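Local coordinates for protein alpha-galactosidase (Lactobacillus brevis, PDB 3MI6) that probably hydrolyses terminal, non-reducing alpha-D-galactose residues from alpha-galactosides such as galactose oligosaccharides, galactomannans and galactolipids, at residues 222-227 with 531-536; 333-338 with 365-370; 477-482 with 525-530. All blocks are in the same frame, centred on the assembly; numbering follows the deposited sequence.

Interaction 1 of 3, residues 222-227 with 531-536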
loop_
_atom_site.group_PDB
_atom_site.type_symbol
_atom_site.label_atom_id
_atom_site.label_comp_id
_atom_site.label_asym_id
_atom_site.label_seq_id
_atom_site.Cartn_x
_atom_site.Cartn_y
_atom_site.Cartn_z
ATOM N N ARG D 222 -22.217 -4.968 -25.568
ATOM C CA ARG D 222 -22.857 -6.243 -25.861
ATOM C C ARG D 222 -24.388 -6.223 -25.882
ATOM O O ARG D 222 -25.018 -7.274 -25.747
ATOM C CB ARG D 222 -22.366 -7.302 -24.880
ATOM C CG ARG D 222 -20.927 -7.083 -24.427
ATOM C CD ARG D 222 -20.654 -7.791 -23.088
ATOM N NE ARG D 222 -20.059 -9.111 -23.276
ATOM C CZ ARG D 222 -18.763 -9.359 -23.138
ATOM N NH1 ARG D 222 -17.937 -8.370 -22.793
ATOM N NH2 ARG D 222 -18.308 -10.593 -23.328
HETATM N N MSE D 223 -24.976 -5.046 -26.084
HETATM C CA MSE D 223 -26.442 -4.880 -26.047
HETATM C C MSE D 223 -27.104 -5.419 -24.761
HETATM O O MSE D 223 -28.265 -5.868 -24.772
HETATM C CB MSE D 223 -27.106 -5.531 -27.253
HETATM C CG MSE D 223 -27.112 -4.735 -28.539
HETATM SE SE MSE D 223 -28.108 -5.775 -29.908
HETATM C CE MSE D 223 -27.901 -4.538 -31.390
ATOM N N ALA D 224 -26.344 -5.382 -23.674
ATOM C CA ALA D 224 -26.836 -5.676 -22.340
ATOM C C ALA D 224 -25.821 -5.057 -21.409
ATOM O O ALA D 224 -24.651 -4.916 -21.783
ATOM C CB ALA D 224 -26.904 -7.158 -22.105
ATOM N N SER D 225 -26.258 -4.643 -20.223
ATOM C CA SER D 225 -25.308 -4.375 -19.158
ATOM C C SER D 225 -24.737 -5.761 -19.041
ATOM O O SER D 225 -25.465 -6.729 -19.218
ATOM C CB SER D 225 -26.053 -3.995 -17.888
ATOM O OG SER D 225 -27.121 -4.906 -17.654
ATOM N N SER D 226 -23.455 -5.922 -18.793
ATOM C CA SER D 226 -22.947 -7.284 -18.959
ATOM C C SER D 226 -22.903 -8.176 -17.695
ATOM O O SER D 226 -23.314 -7.773 -16.618
ATOM C CB SER D 226 -21.574 -7.222 -19.633
ATOM O OG SER D 226 -20.795 -6.174 -19.079
ATOM N N HIS D 227 -22.446 -9.410 -17.869
ATOM C CA HIS D 227 -21.852 -10.172 -16.779
ATOM C C HIS D 227 -20.559 -9.450 -16.378
ATOM O O HIS D 227 -20.193 -9.410 -15.221
ATOM C CB HIS D 227 -21.477 -11.606 -17.219
ATOM C CG HIS D 227 -22.649 -12.483 -17.553
ATOM N ND1 HIS D 227 -23.112 -12.652 -18.845
ATOM C CD2 HIS D 227 -23.446 -13.250 -16.767
ATOM C CE1 HIS D 227 -24.147 -13.473 -18.837
ATOM N NE2 HIS D 227 -24.370 -13.852 -17.588
ATOM N N GLY D 531 -26.570 -13.529 -14.124
ATOM C CA GLY D 531 -26.661 -12.088 -13.927
ATOM C C GLY D 531 -26.119 -11.180 -15.021
ATOM O O GLY D 531 -25.526 -10.149 -14.733
ATOM N N GLY D 532 -26.347 -11.552 -16.275
ATOM C CA GLY D 532 -25.815 -10.815 -17.402
ATOM C C GLY D 532 -26.616 -9.574 -17.767
ATOM O O GLY D 532 -26.236 -8.828 -18.664
ATOM N N ARG D 533 -27.741 -9.356 -17.096
ATOM C CA ARG D 533 -28.497 -8.120 -17.285
ATOM C C ARG D 533 -28.977 -7.558 -15.962
ATOM O O ARG D 533 -29.947 -6.830 -15.914
ATOM C CB ARG D 533 -29.681 -8.334 -18.223
ATOM C CG ARG D 533 -29.391 -7.965 -19.650
ATOM C CD ARG D 533 -30.576 -7.288 -20.268
ATOM N NE ARG D 533 -31.712 -8.194 -20.467
ATOM C CZ ARG D 533 -32.113 -8.652 -21.651
ATOM N NH1 ARG D 533 -31.461 -8.306 -22.764
ATOM N NH2 ARG D 533 -33.161 -9.461 -21.717
ATOM N N PHE D 534 -28.271 -7.889 -14.894
ATOM C CA PHE D 534 -28.713 -7.552 -13.560
ATOM C C PHE D 534 -28.688 -6.039 -13.334
ATOM O O PHE D 534 -27.695 -5.508 -12.809
ATOM C CB PHE D 534 -27.795 -8.241 -12.551
ATOM C CG PHE D 534 -28.372 -8.337 -11.179
ATOM C CD1 PHE D 534 -28.319 -7.267 -10.327
ATOM C CD2 PHE D 534 -28.977 -9.511 -10.756
ATOM C CE1 PHE D 534 -28.858 -7.359 -9.077
ATOM C CE2 PHE D 534 -29.521 -9.620 -9.506
ATOM C CZ PHE D 534 -29.462 -8.544 -8.656
ATOM N N ASP D 535 -29.766 -5.348 -13.706
ATOM C CA ASP D 535 -29.751 -3.892 -13.652
ATOM C C ASP D 535 -31.096 -3.221 -13.381
ATOM O O ASP D 535 -32.139 -3.826 -13.500
ATOM C CB ASP D 535 -29.130 -3.333 -14.922
ATOM C CG ASP D 535 -29.921 -3.684 -16.158
ATOM O OD1 ASP D 535 -31.174 -3.733 -16.085
ATOM O OD2 ASP D 535 -29.281 -3.900 -17.209
ATOM N N LEU D 536 -31.053 -1.947 -13.011
ATOM C CA LEU D 536 -32.255 -1.226 -12.615
ATOM C C LEU D 536 -33.291 -1.236 -13.742
ATOM O O LEU D 536 -34.495 -1.199 -13.497
ATOM C CB LEU D 536 -31.920 0.202 -12.152
ATOM C CG LEU D 536 -30.945 0.353 -10.956
ATOM C CD1 LEU D 536 -30.479 1.776 -10.812
ATOM C CD2 LEU D 536 -31.510 -0.133 -9.638
#

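Interaction 2 of 3, residues 333-338 with 365-370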
loop_
_atom_site.group_PDB
_atom_site.type_symbol
_atom_site.label_atom_id
_atom_site.label_comp_id
_atom_site.label_asym_id
_atom_site.label_seq_id
_atom_site.Cartn_x
_atom_site.Cartn_y
_atom_site.Cartn_z
ATOM N N LEU D 333 -39.589 -21.298 -4.378
ATOM C CA LEU D 333 -39.849 -22.042 -5.596
ATOM C C LEU D 333 -38.919 -23.230 -5.738
ATOM O O LEU D 333 -37.905 -23.322 -5.052
ATOM C CB LEU D 333 -39.697 -21.136 -6.805
ATOM C CG LEU D 333 -38.298 -20.578 -7.074
ATOM C CD1 LEU D 333 -37.408 -21.589 -7.778
ATOM C CD2 LEU D 333 -38.403 -19.315 -7.905
ATOM N N ILE D 334 -39.277 -24.146 -6.630
ATOM C CA ILE D 334 -38.355 -25.184 -7.052
ATOM C C ILE D 334 -38.284 -25.208 -8.582
ATOM O O ILE D 334 -39.278 -25.008 -9.251
ATOM C CB ILE D 334 -38.726 -26.555 -6.478
ATOM C CG1 ILE D 334 -37.758 -27.615 -7.006
ATOM C CG2 ILE D 334 -40.157 -26.912 -6.817
ATOM C CD1 ILE D 334 -37.807 -28.904 -6.255
ATOM N N ASN D 335 -37.089 -25.426 -9.116
ATOM C CA ASN D 335 -36.816 -25.347 -10.545
ATOM C C ASN D 335 -36.099 -26.631 -10.957
ATOM O O ASN D 335 -35.126 -27.034 -10.298
ATOM C CB ASN D 335 -35.944 -24.110 -10.804
ATOM C CG ASN D 335 -35.652 -23.869 -12.280
ATOM O OD1 ASN D 335 -35.542 -24.805 -13.077
ATOM N ND2 ASN D 335 -35.501 -22.598 -12.642
ATOM N N ASN D 336 -36.577 -27.279 -12.025
ATOM C CA ASN D 336 -36.033 -28.580 -12.460
ATOM C C ASN D 336 -34.773 -28.543 -13.348
ATOM O O ASN D 336 -34.314 -29.582 -13.819
ATOM C CB ASN D 336 -37.106 -29.394 -13.171
ATOM C CG ASN D 336 -37.515 -28.776 -14.487
ATOM O OD1 ASN D 336 -37.990 -27.647 -14.520
ATOM N ND2 ASN D 336 -37.330 -29.510 -15.581
ATOM N N TRP D 337 -34.219 -27.351 -13.560
ATOM C CA TRP D 337 -33.058 -27.165 -14.432
ATOM C C TRP D 337 -31.854 -28.041 -14.048
ATOM O O TRP D 337 -31.581 -29.030 -14.728
ATOM C CB TRP D 337 -32.682 -25.671 -14.548
ATOM C CG TRP D 337 -31.368 -25.391 -15.276
ATOM C CD1 TRP D 337 -30.307 -24.680 -14.800
ATOM C CD2 TRP D 337 -30.987 -25.832 -16.592
ATOM N NE1 TRP D 337 -29.296 -24.646 -15.728
ATOM C CE2 TRP D 337 -29.688 -25.341 -16.838
ATOM C CE3 TRP D 337 -31.618 -26.595 -17.580
ATOM C CZ2 TRP D 337 -29.012 -25.576 -18.026
ATOM C CZ3 TRP D 337 -30.945 -26.831 -18.763
ATOM C CH2 TRP D 337 -29.651 -26.320 -18.976
ATOM N N GLU D 338 -31.141 -27.686 -12.973
ATOM C CA GLU D 338 -29.973 -28.461 -12.505
ATOM C C GLU D 338 -30.369 -29.847 -11.952
ATOM O O GLU D 338 -29.510 -30.668 -11.591
ATOM C CB GLU D 338 -29.172 -27.685 -11.439
ATOM C CG GLU D 338 -28.481 -26.390 -11.911
ATOM C CD GLU D 338 -27.591 -25.748 -10.815
ATOM O OE1 GLU D 338 -26.824 -26.498 -10.154
ATOM O OE2 GLU D 338 -27.656 -24.502 -10.620
ATOM N N VAL D 365 -41.453 -24.306 -11.006
ATOM C CA VAL D 365 -41.050 -23.612 -12.231
ATOM C C VAL D 365 -40.444 -24.547 -13.280
ATOM O O VAL D 365 -39.286 -24.942 -13.166
ATOM C CB VAL D 365 -40.002 -22.518 -11.966
ATOM C CG1 VAL D 365 -39.744 -21.760 -13.231
ATOM C CG2 VAL D 365 -40.450 -21.582 -10.863
ATOM N N LEU D 366 -41.222 -24.884 -14.305
ATOM C CA LEU D 366 -40.721 -25.693 -15.398
ATOM C C LEU D 366 -39.701 -24.883 -16.215
ATOM O O LEU D 366 -40.008 -23.774 -16.672
ATOM C CB LEU D 366 -41.895 -26.114 -16.265
ATOM C CG LEU D 366 -41.620 -26.880 -17.549
ATOM C CD1 LEU D 366 -40.961 -28.187 -17.234
ATOM C CD2 LEU D 366 -42.925 -27.095 -18.303
ATOM N N ASP D 367 -38.488 -25.412 -16.387
ATOM C CA ASP D 367 -37.435 -24.657 -17.072
ATOM C C ASP D 367 -37.296 -25.082 -18.529
ATOM O O ASP D 367 -38.247 -25.576 -19.137
ATOM C CB ASP D 367 -36.082 -24.771 -16.338
ATOM C CG ASP D 367 -35.217 -23.493 -16.459
ATOM O OD1 ASP D 367 -35.369 -22.572 -15.616
ATOM O OD2 ASP D 367 -34.372 -23.422 -17.380
ATOM N N ASP D 368 -36.099 -24.886 -19.072
ATOM C CA ASP D 368 -35.816 -25.108 -20.480
ATOM C C ASP D 368 -36.209 -26.520 -20.907
ATOM O O ASP D 368 -35.910 -27.488 -20.207
ATOM C CB ASP D 368 -34.321 -24.863 -20.742
ATOM C CG ASP D 368 -33.997 -24.626 -22.213
ATOM O OD1 ASP D 368 -34.747 -25.080 -23.096
ATOM O OD2 ASP D 368 -32.970 -23.986 -22.486
ATOM N N GLY D 369 -36.893 -26.629 -22.044
ATOM C CA GLY D 369 -37.157 -27.922 -22.647
ATOM C C GLY D 369 -38.602 -28.251 -22.980
ATOM O O GLY D 369 -38.874 -29.267 -23.604
ATOM N N TRP D 370 -39.535 -27.398 -22.589
ATOM C CA TRP D 370 -40.946 -27.737 -22.726
ATOM C C TRP D 370 -41.531 -27.465 -24.117
ATOM O O TRP D 370 -42.606 -27.965 -24.463
ATOM C CB TRP D 370 -41.767 -26.999 -21.668
ATOM C CG TRP D 370 -41.684 -25.519 -21.792
ATOM C CD1 TRP D 370 -40.775 -24.707 -21.201
ATOM C CD2 TRP D 370 -42.537 -24.677 -22.561
ATOM N NE1 TRP D 370 -41.006 -23.406 -21.547
ATOM C CE2 TRP D 370 -42.086 -23.359 -22.386
ATOM C CE3 TRP D 370 -43.637 -24.907 -23.381
ATOM C CZ2 TRP D 370 -42.699 -22.267 -22.999
ATOM C CZ3 TRP D 370 -44.246 -23.827 -23.991
ATOM C CH2 TRP D 370 -43.779 -22.522 -23.795
#

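Interaction 3 of 3, residues 477-482 with 525-530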
loop_
_atom_site.group_PDB
_atom_site.type_symbol
_atom_site.label_atom_id
_atom_site.label_comp_id
_atom_site.label_asym_id
_atom_site.label_seq_id
_atom_site.Cartn_x
_atom_site.Cartn_y
_atom_site.Cartn_z
ATOM N N LYS D 477 -39.878 -17.122 -15.997
ATOM C CA LYS D 477 -38.451 -16.890 -16.030
ATOM C C LYS D 477 -38.123 -16.510 -17.470
ATOM O O LYS D 477 -38.286 -17.304 -18.392
ATOM C CB LYS D 477 -37.692 -18.147 -15.592
ATOM C CG LYS D 477 -36.206 -17.946 -15.286
ATOM C CD LYS D 477 -35.593 -19.284 -14.846
ATOM C CE LYS D 477 -34.074 -19.241 -14.717
ATOM N NZ LYS D 477 -33.468 -20.578 -14.366
ATOM N N TRP D 478 -37.684 -15.273 -17.649
ATOM C CA TRP D 478 -37.372 -14.731 -18.965
ATOM C C TRP D 478 -35.854 -14.624 -19.121
ATOM O O TRP D 478 -35.214 -13.682 -18.636
ATOM C CB TRP D 478 -38.058 -13.371 -19.115
ATOM C CG TRP D 478 -37.709 -12.564 -20.330
ATOM C CD1 TRP D 478 -36.564 -12.623 -21.062
ATOM C CD2 TRP D 478 -38.510 -11.537 -20.926
ATOM N NE1 TRP D 478 -36.601 -11.702 -22.085
ATOM C CE2 TRP D 478 -37.783 -11.020 -22.021
ATOM C CE3 TRP D 478 -39.772 -11.002 -20.637
ATOM C CZ2 TRP D 478 -38.273 -9.999 -22.830
ATOM C CZ3 TRP D 478 -40.258 -9.982 -21.441
ATOM C CH2 TRP D 478 -39.512 -9.492 -22.526
ATOM N N ASP D 479 -35.290 -15.607 -19.809
ATOM C CA ASP D 479 -33.849 -15.771 -19.904
ATOM C C ASP D 479 -33.309 -15.117 -21.182
ATOM O O ASP D 479 -34.072 -14.594 -21.988
ATOM C CB ASP D 479 -33.535 -17.262 -19.877
ATOM C CG ASP D 479 -32.132 -17.555 -19.423
ATOM O OD1 ASP D 479 -31.300 -16.617 -19.402
ATOM O OD2 ASP D 479 -31.866 -18.734 -19.084
HETATM N N MSE D 480 -31.991 -15.150 -21.362
HETATM C CA MSE D 480 -31.325 -14.496 -22.489
HETATM C C MSE D 480 -29.851 -14.922 -22.494
HETATM O O MSE D 480 -29.045 -14.384 -21.727
HETATM C CB MSE D 480 -31.464 -12.974 -22.372
HETATM C CG MSE D 480 -31.243 -12.219 -23.670
HETATM SE SE MSE D 480 -29.363 -11.881 -24.107
HETATM C CE MSE D 480 -28.935 -10.444 -22.840
ATOM N N ASN D 481 -29.507 -15.870 -23.370
ATOM C CA ASN D 481 -28.293 -16.673 -23.223
ATOM C C ASN D 481 -27.145 -16.504 -24.229
ATOM O O ASN D 481 -26.228 -17.318 -24.254
ATOM C CB ASN D 481 -28.664 -18.155 -23.157
ATOM C CG ASN D 481 -29.286 -18.542 -21.832
ATOM O OD1 ASN D 481 -30.368 -19.143 -21.782
ATOM N ND2 ASN D 481 -28.612 -18.186 -20.745
ATOM N N ARG D 482 -27.174 -15.475 -25.061
ATOM C CA ARG D 482 -25.984 -15.164 -25.840
ATOM C C ARG D 482 -25.862 -13.673 -26.096
ATOM O O ARG D 482 -26.795 -12.926 -25.848
ATOM C CB ARG D 482 -25.976 -15.910 -27.165
ATOM C CG ARG D 482 -26.985 -15.401 -28.155
ATOM C CD ARG D 482 -26.570 -15.740 -29.532
ATOM N NE ARG D 482 -25.540 -14.837 -30.023
ATOM C CZ ARG D 482 -24.955 -14.966 -31.210
ATOM N NH1 ARG D 482 -25.302 -15.967 -32.009
ATOM N NH2 ARG D 482 -24.023 -14.106 -31.607
ATOM N N GLU D 525 -39.291 -13.084 -13.207
ATOM C CA GLU D 525 -37.898 -13.170 -12.796
ATOM C C GLU D 525 -37.062 -12.962 -14.038
ATOM O O GLU D 525 -37.137 -13.734 -14.973
ATOM C CB GLU D 525 -37.560 -14.515 -12.115
ATOM C CG GLU D 525 -36.116 -14.570 -11.562
ATOM C CD GLU D 525 -35.904 -15.521 -10.353
ATOM O OE1 GLU D 525 -34.780 -16.076 -10.231
ATOM O OE2 GLU D 525 -36.829 -15.711 -9.517
ATOM N N SER D 526 -36.295 -11.882 -14.046
ATOM C CA SER D 526 -35.390 -11.571 -15.144
ATOM C C SER D 526 -34.175 -12.518 -15.127
ATOM O O SER D 526 -33.769 -13.013 -14.066
ATOM C CB SER D 526 -34.968 -10.109 -15.047
ATOM O OG SER D 526 -33.571 -10.000 -15.033
ATOM N N CYS D 527 -33.611 -12.803 -16.297
ATOM C CA CYS D 527 -32.477 -13.716 -16.360
ATOM C C CYS D 527 -31.633 -13.434 -17.583
ATOM O O CYS D 527 -32.138 -12.948 -18.581
ATOM C CB CYS D 527 -32.970 -15.163 -16.385
ATOM S SG CYS D 527 -31.680 -16.415 -16.203
ATOM N N ALA D 528 -30.341 -13.724 -17.491
ATOM C CA ALA D 528 -29.427 -13.603 -18.627
ATOM C C ALA D 528 -28.201 -14.464 -18.369
ATOM O O ALA D 528 -27.130 -13.939 -18.049
ATOM C CB ALA D 528 -29.019 -12.155 -18.860
ATOM N N SER D 529 -28.363 -15.784 -18.510
ATOM C CA SER D 529 -27.303 -16.727 -18.177
ATOM C C SER D 529 -26.868 -16.465 -16.740
ATOM O O SER D 529 -25.676 -16.483 -16.421
ATOM C CB SER D 529 -26.103 -16.552 -19.115
ATOM O OG SER D 529 -26.299 -17.214 -20.344
ATOM N N GLY D 530 -27.836 -16.217 -15.867
ATOM C CA GLY D 530 -27.530 -15.719 -14.539
ATOM C C GLY D 530 -27.612 -14.215 -14.578
ATOM O O GLY D 530 -28.607 -13.675 -15.049
#

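Interaction 1 of 3, residues 222-227 with 531-536
H227 lays its imidazole flat against the backbone of G532, and this pair joins two irregular loops. From CB outward, chi1 of -67° puts CG beside the backbone N and anti to the carbonyl carbon, and the ring beyond it lies over G532. CG is 3.6 Å from G532 CA, and ND1 on one flank of the ring is equally close to that carbon while bonding to the hydroxyl of Y483. On the other flank, CD2 is 3.4 Å from G532 N. At the tip, CE1 meets G532 CA, whereas NE2 faces G532 N without bonding to it; the hydrogen-bond partner of NE2 is S529 O. G532 CA stands 3.3 Å from the centroid of the H227 ring and only 6° off its normal, a CH-pi contact centred on the face. Two ring nitrogens with partners on different residues fix the rotation of that face.

Earlier in the first loop, A224 CB packs on R533 CG at 3.6 Å, with R533 CD a little more distant. The R533 chain then bends, and its guanidinium goes on to a salt bridge with E416 while packing on M480. The S225 hydroxyl donates to D535 OD2; the bond is modelled very short, and at this resolution its length is doubtful. The other oxygen, D535 OD1, takes S255 OG and M538 N, so this carboxylate caps helix 536-539 and probably also holds S225.

The loop between strands 214-219 and 233-236, in the N-terminal domain region, thus meets the loop that leaves barrel strand 523-526 for helix 536-539, while M223, a selenomethionine, packs on helix 500-518.

Interaction 2 of 3, residues 333-338 with 365-370
N335 and V365 form a parallel bridge, with V365 N donating to I334 O at 2.9 Å, and the touching parts of the two segments run 17° apart; just beyond, both chains leave the sheet. Next to the bridge, L333 CB touches V365 CG2, a light apolar contact.

At and just past the strand end the asparagines take over. N335 has CG anti to its backbone N (chi1 -177°), and the two ends of its amide do different jobs. ND2 gives a bond to D367 OD1, 3.0 Å away, that lies close to the amide plane but comes in on the anti side of the carboxylate, well out of its plane; the two planes are turned 36° against each other. OD1 accepts from W337 N at 2.9 Å, a capping bond at the start of helix 337-340. With both ends engaged, the amide can hardly rotate. N336 grips the backbone of D367 instead: its OD1 accepts D367 N on an in-plane lone pair, at 3.0 Å.

D367 is therefore held by backbone and side chain alike. Its OD2 takes D368 N at 2.8 Å, and OD1 is shared with K477 NZ in a salt bridge. W337 CB leans on D367 CG at 3.8 Å. The carboxylate of D368 pairs instead with R374.

The segments hold the C-terminal ends of the first two strands of the eight-stranded parallel barrel, joined through helix 346-358 in a right-handed beta-alpha-beta crossover. As in TIM-barrel enzymes generally, these strand ends carry the site: D367 and D368 are predicted to bind substrate, and the asparagines probably act as a second shell that positions D367.

Interaction 3 of 3, residues 477-482 with 525-530
K477 and E525 pair as parallel neighbours, and so do W478 and S526; the pairing gives way to loops further on. Backbone contacts come first: W478 N donates to E525 O at 3.1 Å in a nearly straight bond, and K477 CA offers its hydrogen to the same oxygen. Further along both chains, A528 CA approaches M480 O at 3.2 Å, another CA-H...O contact.

The polar side-chain contacts centre on D479. Its CG is anti to the backbone N (chi1 -157°), and from there OD1 meets S529 N on its syn lone pair, 3.2 Å away. The same oxygen takes M480 N on the anti side, tilted out of the carboxylate plane. OD2 is bonded to the indole N-H of W412. C527 comes up beside this carboxylate, with SG 3.2 Å from D479 OD1. SG also lies 4.0 Å from K477 CE, touching the fully extended lysine just short of its tip. K477 NZ goes on to a salt bridge with D367 and stays 6.3 Å from E525 OE1, while E525 bonds to Q544.

The apolar share is small. M480, a selenomethionine bent at chi2 and chi3, brings CE to 4.3 Å from A528 CB. W478 lies on the sheet face opposite K477, stacking on Y512 of helix 500-518, and its NE1 bonds to E416.

D479 is the predicted nucleophile, with C527 and K477 among the predicted substrate-binding residues. Two backbone N-H groups on one oxygen and an indole on the other should fix the rotation of the carboxylate, consistent with its predicted role.

In the fold
All three contacts are buried, but they hold different parts. Interactions 2 and 3 belong to the same parallel barrel, on strand pairs 333-335 with 363-366 and 475-478 with 523-526; their centres lie 13 Å apart and the D367–K477 salt bridge joins them. Both have regular pairing that gives way to side-chain-to-backbone bonds at the strand ends. Interaction 1 has no sheet pairing: it ties a loop of the N-terminal domain region to the barrel mainly by ring-on-backbone and apolar packing, with one polar link of doubtful length. It touches interaction 3, whose centre is 10 Å away, through H227 with S529 and R533 with M480, but stays about 12 Å from interaction 2 at the nearest atoms.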